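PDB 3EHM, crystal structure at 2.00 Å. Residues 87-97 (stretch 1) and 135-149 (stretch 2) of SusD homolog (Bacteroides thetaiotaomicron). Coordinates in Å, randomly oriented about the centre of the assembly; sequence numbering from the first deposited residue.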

ATOM      1  N   ARG A  87     -11.125 -15.151  -7.676  1.00 14.87           N
ATOM      2  CA  ARG A  87     -10.610 -13.873  -7.181  1.00 13.40           C
ATOM      3  C   ARG A  87      -9.111 -13.873  -6.873  1.00 13.92           C
ATOM      4  O   ARG A  87      -8.450 -12.842  -7.014  1.00 13.71           O
ATOM      5  CB  ARG A  87     -11.398 -13.421  -5.946  1.00 14.09           C
ATOM      6  CG  ARG A  87     -12.874 -13.123  -6.229  1.00 14.21           C
ATOM      7  CD  ARG A  87     -13.066 -11.992  -7.248  1.00 14.63           C
ATOM      8  NE  ARG A  87     -12.626 -10.694  -6.743  1.00 15.44           N
ATOM      9  CZ  ARG A  87     -12.829  -9.536  -7.365  1.00 17.84           C
ATOM     10  NH1 ARG A  87     -13.471  -9.506  -8.528  1.00 14.50           N
ATOM     11  NH2 ARG A  87     -12.388  -8.406  -6.825  1.00 17.40           N
HETATM   12  N   MSE A  88      -8.575 -15.015  -6.443  1.00 12.16           N
HETATM   13  CA  MSE A  88      -7.149 -15.109  -6.139  1.00 13.13           C
HETATM   14  C   MSE A  88      -6.353 -15.204  -7.436  1.00 12.50           C
HETATM   15  O   MSE A  88      -5.217 -14.734  -7.521  1.00 12.50           O
HETATM   16  CB  MSE A  88      -6.865 -16.318  -5.245  1.00 14.08           C
HETATM   17  CG  MSE A  88      -7.336 -16.127  -3.815  1.00 13.69           C
HETATM   18 SE   MSE A  88      -6.554 -14.531  -3.000  1.00 20.22          SE
HETATM   19  CE  MSE A  88      -8.016 -13.286  -3.263  1.00 13.22           C
ATOM     20  N   ASN A  89      -6.946 -15.825  -8.447  1.00 13.34           N
ATOM     21  CA  ASN A  89      -6.298 -15.920  -9.747  1.00 14.90           C
ATOM     22  C   ASN A  89      -6.264 -14.494 -10.300  1.00 14.68           C
ATOM     23  O   ASN A  89      -5.285 -14.062 -10.921  1.00 13.51           O
ATOM     24  CB  ASN A  89      -7.113 -16.822 -10.671  1.00 19.05           C
ATOM     25  CG  ASN A  89      -6.670 -16.728 -12.110  1.00 22.66           C
ATOM     26  OD1 ASN A  89      -7.422 -16.273 -12.977  1.00 26.45           O
ATOM     27  ND2 ASN A  89      -5.443 -17.152 -12.380  1.00 25.14           N
ATOM     28  N   TYR A  90      -7.345 -13.767 -10.049  1.00 14.35           N
ATOM     29  CA  TYR A  90      -7.484 -12.385 -10.495  1.00 14.08           C
ATOM     30  C   TYR A  90      -6.417 -11.534  -9.802  1.00 14.90           C
ATOM     31  O   TYR A  90      -5.775 -10.694 -10.432  1.00 14.60           O
ATOM     32  CB  TYR A  90      -8.892 -11.895 -10.150  1.00 14.86           C
ATOM     33  CG  TYR A  90      -9.276 -10.530 -10.682  1.00 14.38           C
ATOM     34  CD1 TYR A  90      -8.890 -10.110 -11.956  1.00 16.90           C
ATOM     35  CD2 TYR A  90     -10.103  -9.691  -9.937  1.00 16.79           C
ATOM     36  CE1 TYR A  90      -9.326  -8.883 -12.477  1.00 17.90           C
ATOM     37  CE2 TYR A  90     -10.547  -8.474 -10.443  1.00 17.90           C
ATOM     38  CZ  TYR A  90     -10.159  -8.074 -11.711  1.00 17.97           C
ATOM     39  OH  TYR A  90     -10.627  -6.874 -12.207  1.00 17.53           O
ATOM     40  N   ALA A  91      -6.221 -11.780  -8.508  1.00 14.11           N
ATOM     41  CA  ALA A  91      -5.234 -11.052  -7.719  1.00 12.44           C
ATOM     42  C   ALA A  91      -3.819 -11.333  -8.220  1.00 12.37           C
ATOM     43  O   ALA A  91      -2.990 -10.429  -8.306  1.00 10.67           O
ATOM     44  CB  ALA A  91      -5.353 -11.438  -6.250  1.00 11.35           C
ATOM     45  N   TYR A  92      -3.543 -12.591  -8.544  1.00 13.47           N
ATOM     46  CA  TYR A  92      -2.224 -12.957  -9.047  1.00 14.27           C
ATOM     47  C   TYR A  92      -1.959 -12.181 -10.336  1.00 12.37           C
ATOM     48  O   TYR A  92      -0.836 -11.752 -10.596  1.00 12.64           O
ATOM     49  CB  TYR A  92      -2.151 -14.459  -9.325  1.00 14.53           C
ATOM     50  CG  TYR A  92      -0.747 -14.965  -9.589  1.00 16.99           C
ATOM     51  CD1 TYR A  92       0.161 -15.132  -8.546  1.00 19.00           C
ATOM     52  CD2 TYR A  92      -0.337 -15.295 -10.877  1.00 20.27           C
ATOM     53  CE1 TYR A  92       1.448 -15.624  -8.782  1.00 21.49           C
ATOM     54  CE2 TYR A  92       0.946 -15.787 -11.125  1.00 20.94           C
ATOM     55  CZ  TYR A  92       1.831 -15.951 -10.074  1.00 21.86           C
ATOM     56  OH  TYR A  92       3.096 -16.452 -10.315  1.00 23.05           O
ATOM     57  N   GLN A  93      -2.995 -11.998 -11.146  1.00 12.73           N
ATOM     58  CA  GLN A  93      -2.834 -11.259 -12.392  1.00 13.08           C
ATOM     59  C   GLN A  93      -2.543  -9.784 -12.109  1.00 12.67           C
ATOM     60  O   GLN A  93      -1.614  -9.200 -12.673  1.00 10.88           O
ATOM     61  CB  GLN A  93      -4.102 -11.355 -13.251  1.00 16.36           C
ATOM     62  CG  GLN A  93      -4.528 -12.772 -13.620  1.00 20.60           C
ATOM     63  CD  GLN A  93      -5.807 -12.796 -14.446  1.00 23.92           C
ATOM     64  OE1 GLN A  93      -6.719 -11.994 -14.230  1.00 26.85           O
ATOM     65  NE2 GLN A  93      -5.883 -13.726 -15.386  1.00 26.69           N
ATOM     66  N   ASN A  94      -3.343  -9.188 -11.230  1.00 12.13           N
ATOM     67  CA  ASN A  94      -3.205  -7.774 -10.901  1.00 13.21           C
ATOM     68  C   ASN A  94      -1.955  -7.406 -10.110  1.00 12.57           C
ATOM     69  O   ASN A  94      -1.494  -6.266 -10.175  1.00 13.39           O
ATOM     70  CB  ASN A  94      -4.457  -7.283 -10.164  1.00 11.65           C
ATOM     71  CG  ASN A  94      -5.709  -7.377 -11.022  1.00 15.17           C
ATOM     72  OD1 ASN A  94      -5.669  -7.122 -12.230  1.00 13.97           O
ATOM     73  ND2 ASN A  94      -6.827  -7.730 -10.402  1.00 12.11           N
ATOM     74  N   PHE A  95      -1.404  -8.360  -9.365  1.00 12.91           N
ATOM     75  CA  PHE A  95      -0.205  -8.095  -8.579  1.00 12.05           C
ATOM     76  C   PHE A  95       1.082  -8.608  -9.221  1.00 12.52           C
ATOM     77  O   PHE A  95       2.153  -8.059  -8.971  1.00 14.19           O
ATOM     78  CB  PHE A  95      -0.324  -8.716  -7.177  1.00 12.28           C
ATOM     79  CG  PHE A  95      -1.147  -7.910  -6.208  1.00 13.23           C
ATOM     80  CD1 PHE A  95      -2.309  -8.441  -5.650  1.00 12.67           C
ATOM     81  CD2 PHE A  95      -0.748  -6.630  -5.831  1.00 14.28           C
ATOM     82  CE1 PHE A  95      -3.061  -7.710  -4.727  1.00 14.07           C
ATOM     83  CE2 PHE A  95      -1.494  -5.888  -4.905  1.00 14.87           C
ATOM     84  CZ  PHE A  95      -2.653  -6.431  -4.353  1.00 12.47           C
ATOM     85  N   TYR A  96       0.991  -9.648 -10.048  1.00 12.40           N
ATOM     86  CA  TYR A  96       2.203 -10.217 -10.639  1.00 13.79           C
ATOM     87  C   TYR A  96       2.256 -10.477 -12.143  1.00 14.74           C
ATOM     88  O   TYR A  96       3.130  -9.949 -12.827  1.00 13.90           O
ATOM     89  CB  TYR A  96       2.556 -11.529  -9.919  1.00 15.65           C
ATOM     90  CG  TYR A  96       3.791 -12.239 -10.457  1.00 16.24           C
ATOM     91  CD1 TYR A  96       5.068 -11.910 -10.000  1.00 16.94           C
ATOM     92  CD2 TYR A  96       3.678 -13.231 -11.433  1.00 16.72           C
ATOM     93  CE1 TYR A  96       6.209 -12.556 -10.503  1.00 16.35           C
ATOM     94  CE2 TYR A  96       4.807 -13.877 -11.947  1.00 18.38           C
ATOM     95  CZ  TYR A  96       6.070 -13.535 -11.477  1.00 16.45           C
ATOM     96  OH  TYR A  96       7.182 -14.174 -11.984  1.00 15.08           O
ATOM     97  N   SER A  97       1.338 -11.292 -12.656  1.00 14.80           N
ATOM     98  CA  SER A  97       1.373 -11.666 -14.065  1.00 15.52           C
ATOM     99  C   SER A  97       1.083 -10.619 -15.137  1.00 15.89           C
ATOM    100  O   SER A  97       1.678 -10.681 -16.213  1.00 14.74           O
ATOM    101  CB  SER A  97       0.493 -12.903 -14.302  1.00 16.35           C
ATOM    102  OG  SER A  97      -0.882 -12.623 -14.110  1.00 21.27           O
ATOM    103  N   ARG A 135       4.819  -5.492  -4.044  1.00 10.47           N
ATOM    104  CA  ARG A 135       3.427  -5.621  -3.623  1.00 10.60           C
ATOM    105  C   ARG A 135       3.032  -7.094  -3.703  1.00 10.75           C
ATOM    106  O   ARG A 135       2.379  -7.626  -2.804  1.00 10.68           O
ATOM    107  CB  ARG A 135       2.507  -4.808  -4.543  1.00  9.89           C
ATOM    108  CG  ARG A 135       2.576  -3.298  -4.340  1.00 12.79           C
ATOM    109  CD  ARG A 135       2.157  -2.559  -5.606  1.00 14.19           C
ATOM    110  NE  ARG A 135       0.770  -2.801  -6.005  1.00 13.25           N
ATOM    111  CZ  ARG A 135      -0.285  -2.211  -5.453  1.00 13.15           C
ATOM    112  NH1 ARG A 135      -0.122  -1.339  -4.464  1.00 14.12           N
ATOM    113  NH2 ARG A 135      -1.503  -2.467  -5.911  1.00 16.33           N
ATOM    114  N   ALA A 136       3.433  -7.745  -4.791  1.00 10.40           N
ATOM    115  CA  ALA A 136       3.115  -9.156  -5.006  1.00 11.07           C
ATOM    116  C   ALA A 136       3.599 -10.032  -3.855  1.00 11.07           C
ATOM    117  O   ALA A 136       2.826 -10.801  -3.280  1.00 13.80           O
ATOM    118  CB  ALA A 136       3.726  -9.635  -6.320  1.00  8.59           C
ATOM    119  N   THR A 137       4.877  -9.927  -3.515  1.00 12.49           N
ATOM    120  CA  THR A 137       5.399 -10.741  -2.427  1.00 13.34           C
ATOM    121  C   THR A 137       4.801 -10.338  -1.083  1.00 13.38           C
ATOM    122  O   THR A 137       4.553 -11.184  -0.228  1.00 13.13           O
ATOM    123  CB  THR A 137       6.931 -10.668  -2.338  1.00 14.18           C
ATOM    124  OG1 THR A 137       7.375 -11.480  -1.244  1.00 15.24           O
ATOM    125  CG2 THR A 137       7.397  -9.238  -2.131  1.00 12.76           C
ATOM    126  N   ASP A 138       4.554  -9.048  -0.897  1.00 12.95           N
ATOM    127  CA  ASP A 138       3.978  -8.583   0.362  1.00 13.18           C
ATOM    128  C   ASP A 138       2.528  -9.017   0.514  1.00 13.07           C
ATOM    129  O   ASP A 138       1.985  -9.014   1.619  1.00 12.06           O
ATOM    130  CB  ASP A 138       4.093  -7.063   0.478  1.00 11.80           C
ATOM    131  CG  ASP A 138       5.525  -6.609   0.684  1.00 14.79           C
ATOM    132  OD1 ASP A 138       6.369  -7.470   1.023  1.00 16.26           O
ATOM    133  OD2 ASP A 138       5.809  -5.402   0.521  1.00 14.66           O
ATOM    134  N   VAL A 139       1.904  -9.396  -0.597  1.00 13.90           N
ATOM    135  CA  VAL A 139       0.525  -9.848  -0.567  1.00 14.99           C
ATOM    136  C   VAL A 139       0.424 -11.378  -0.486  1.00 15.38           C
ATOM    137  O   VAL A 139      -0.361 -11.896   0.300  1.00 14.95           O
ATOM    138  CB  VAL A 139      -0.249  -9.352  -1.812  1.00 17.25           C
ATOM    139  CG1 VAL A 139      -1.563 -10.109  -1.956  1.00 17.60           C
ATOM    140  CG2 VAL A 139      -0.523  -7.858  -1.679  1.00 17.03           C
ATOM    141  N   PHE A 140       1.221 -12.091  -1.284  1.00 14.84           N
ATOM    142  CA  PHE A 140       1.183 -13.561  -1.300  1.00 16.48           C
ATOM    143  C   PHE A 140       2.303 -14.259  -0.526  1.00 16.53           C
ATOM    144  O   PHE A 140       2.123 -15.382  -0.039  1.00 17.26           O
ATOM    145  CB  PHE A 140       1.237 -14.099  -2.736  1.00 17.19           C
ATOM    146  CG  PHE A 140       0.039 -13.758  -3.579  1.00 17.27           C
ATOM    147  CD1 PHE A 140       0.052 -12.643  -4.409  1.00 17.59           C
ATOM    148  CD2 PHE A 140      -1.090 -14.574  -3.573  1.00 16.11           C
ATOM    149  CE1 PHE A 140      -1.037 -12.342  -5.224  1.00 17.33           C
ATOM    150  CE2 PHE A 140      -2.188 -14.281  -4.386  1.00 17.84           C
ATOM    151  CZ  PHE A 140      -2.159 -13.162  -5.215  1.00 17.46           C
ATOM    152  N   GLY A 141       3.458 -13.607  -0.433  1.00 14.50           N
ATOM    153  CA  GLY A 141       4.600 -14.209   0.233  1.00 15.19           C
ATOM    154  C   GLY A 141       5.590 -14.669  -0.830  1.00 16.03           C
ATOM    155  O   GLY A 141       6.265 -13.840  -1.439  1.00 15.98           O
ATOM    156  N   PRO A 142       5.700 -15.984  -1.084  1.00 16.46           N
ATOM    157  CA  PRO A 142       6.625 -16.512  -2.096  1.00 16.78           C
ATOM    158  C   PRO A 142       6.141 -16.154  -3.499  1.00 14.62           C
ATOM    159  O   PRO A 142       4.945 -16.189  -3.766  1.00 14.10           O
ATOM    160  CB  PRO A 142       6.565 -18.027  -1.880  1.00 16.45           C
ATOM    161  CG  PRO A 142       6.038 -18.180  -0.476  1.00 20.18           C
ATOM    162  CD  PRO A 142       5.026 -17.081  -0.372  1.00 15.54           C
ATOM    163  N   ILE A 143       7.068 -15.808  -4.387  1.00 15.34           N
ATOM    164  CA  ILE A 143       6.728 -15.482  -5.770  1.00 14.73           C
ATOM    165  C   ILE A 143       7.874 -15.918  -6.680  1.00 16.37           C
ATOM    166  O   ILE A 143       9.004 -16.127  -6.215  1.00 14.81           O
ATOM    167  CB  ILE A 143       6.501 -13.964  -5.986  1.00 16.09           C
ATOM    168  CG1 ILE A 143       7.780 -13.191  -5.670  1.00 13.55           C
ATOM    169  CG2 ILE A 143       5.336 -13.474  -5.127  1.00 16.32           C
ATOM    170  CD1 ILE A 143       7.744 -11.731  -6.116  1.00 16.81           C
ATOM    171  N   ALA A 144       7.585 -16.061  -7.971  1.00 16.03           N
ATOM    172  CA  ALA A 144       8.605 -16.450  -8.944  1.00 16.94           C
ATOM    173  C   ALA A 144       9.408 -15.202  -9.291  1.00 16.72           C
ATOM    174  O   ALA A 144       9.120 -14.521 -10.275  1.00 16.18           O
ATOM    175  CB  ALA A 144       7.947 -17.020 -10.196  1.00 16.47           C
ATOM    176  N   TYR A 145      10.418 -14.906  -8.481  1.00 16.32           N
ATOM    177  CA  TYR A 145      11.230 -13.716  -8.694  1.00 15.96           C
ATOM    178  C   TYR A 145      12.493 -13.947  -9.515  1.00 16.53           C
ATOM    179  O   TYR A 145      12.651 -13.379 -10.593  1.00 16.81           O
ATOM    180  CB  TYR A 145      11.616 -13.097  -7.350  1.00 15.18           C
ATOM    181  CG  TYR A 145      12.313 -11.768  -7.496  1.00 16.49           C
ATOM    182  CD1 TYR A 145      11.586 -10.594  -7.712  1.00 14.81           C
ATOM    183  CD2 TYR A 145      13.705 -11.687  -7.480  1.00 14.81           C
ATOM    184  CE1 TYR A 145      12.233  -9.373  -7.912  1.00 14.89           C
ATOM    185  CE2 TYR A 145      14.358 -10.475  -7.680  1.00 16.81           C
ATOM    186  CZ  TYR A 145      13.621  -9.326  -7.896  1.00 15.36           C
ATOM    187  OH  TYR A 145      14.279  -8.133  -8.105  1.00 14.56           O
ATOM    188  N   ASN A 146      13.399 -14.775  -9.007  1.00 15.63           N
ATOM    189  CA  ASN A 146      14.648 -15.034  -9.714  1.00 17.99           C
ATOM    190  C   ASN A 146      14.487 -15.820 -11.011  1.00 18.88           C
ATOM    191  O   ASN A 146      15.311 -15.703 -11.918  1.00 20.02           O
ATOM    192  CB  ASN A 146      15.633 -15.755  -8.793  1.00 17.66           C
ATOM    193  CG  ASN A 146      16.170 -14.850  -7.704  1.00 20.39           C
ATOM    194  OD1 ASN A 146      16.694 -13.769  -7.984  1.00 22.24           O
ATOM    195  ND2 ASN A 146      16.052 -15.286  -6.456  1.00 16.86           N
ATOM    196  N   SER A 147      13.427 -16.614 -11.101  1.00 19.99           N
ATOM    197  CA  SER A 147      13.183 -17.410 -12.299  1.00 21.00           C
ATOM    198  C   SER A 147      12.552 -16.576 -13.414  1.00 21.05           C
ATOM    199  O   SER A 147      12.507 -17.005 -14.571  1.00 21.03           O
ATOM    200  CB  SER A 147      12.276 -18.596 -11.961  1.00 21.20           C
ATOM    201  OG  SER A 147      11.037 -18.159 -11.427  1.00 23.71           O
ATOM    202  N   ALA A 148      12.077 -15.384 -13.062  1.00 19.81           N
ATOM    203  CA  ALA A 148      11.436 -14.492 -14.025  1.00 21.17           C
ATOM    204  C   ALA A 148      12.307 -14.251 -15.248  1.00 21.37           C
ATOM    205  O   ALA A 148      13.445 -13.788 -15.137  1.00 21.01           O
ATOM    206  CB  ALA A 148      11.096 -13.164 -13.366  1.00 20.33           C
ATOM    207  N   GLY A 149      11.758 -14.564 -16.415  1.00 21.75           N
ATOM    208  CA  GLY A 149      12.494 -14.370 -17.651  1.00 24.08           C
ATOM    209  C   GLY A 149      13.179 -15.620 -18.176  1.00 24.12           C
ATOM    210  O   GLY A 149      13.723 -15.602 -19.278  1.00 25.08           O
TER
HETATM  211  O   HOH W   1       4.898 -15.353  -8.776  1.00 14.41           O
HETATM  212  O   HOH W   2      -1.037  -3.898  -8.434  1.00 11.87           O
HETATM  213  O   HOH W   3       1.767  -5.256  -8.186  1.00 16.38           O

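Two helices carry most of this contact. Residues 87-97 lie within one helix and residues 135-140 form the end of another; their axes run roughly antiparallel, at 145°, and approach to 8.9 Å. The backbones are nearest where Phe 95 meets Ala 136, with 5.0 Å between the two CA atoms. A small side chain suits so close a passage: CB of Ala 136 rests 3.5 Å from O of Phe 95 and 4.2 Å from CB of Tyr 96. Here the first helix widens into a pi-type turn over 93-97, with O of Tyr 92 accepting from N of Tyr 96 at 2.8 Å and from N of Ser 97 at 3.0 Å.

The apolar packing follows a reciprocal rule, in which each helix offers one phenylalanine as a knob to the other. Phe 95 sits among Arg 135, Ala 136, Val 139 and Phe 140. Val 139 covers one face of its ring, with CG2 3.9 Å from the centroid and 19° off the normal, a CH-pi contact in which a methyl group meets the aromatic cloud. Phe 140 in turn fills a hole made by Met 88 (a selenomethionine), Ala 91, Tyr 92 and Phe 95. Its CZ comes within 3.8 Å of CB of Ala 91 and 3.7 Å of N of Tyr 92, so the ring tip reaches the backbone of the opposing helix, while O of Met 88 lies near the ring plane, at its edge. The two knobs also touch each other, CD1 of Phe 95 to CE1 of Phe 140 at 4.1 Å. Both use the m rotamer at chi1, and both CA-to-CB bonds point toward the other stretch.

Arg 135 adds a charged group to the aromatic surface. CE2 of Phe 95 lies over one face of the Arg 135 guanidinium, 3.6 Å from NH2 of Arg 135, leaving the polar edge of that flat group free to find partners in its plane.

Direct hydrogen bonding across the contact is limited to one bond. Tyr 96, with chi1 in t, reaches the loop that follows the 135-140 helix, and its OH donates to O of Ala 144 at 2.6 Å. The acceptor lies at the ring edge, near the ring plane, and CB of Ala 144 packs 4.2 Å from CZ of Tyr 96. Gly 141, with positive phi, begins that loop; a CB there would clash with CD of Pro 142 and press on the preceding carbonyl oxygen.

Water completes the polar links. Water 1 joins OH of Tyr 92, at 2.6 Å, to N of Ala 144, from which it accepts at 2.9 Å. Thus both polar backbone atoms of Ala 144 are engaged by a tyrosine, one directly and one through solvent. Water 2 accepts from NH2 of Arg 135 at 2.9 Å and lies 3.0 Å from O of Asn 94, to which it can donate, linking the arginine to the first helix's backbone.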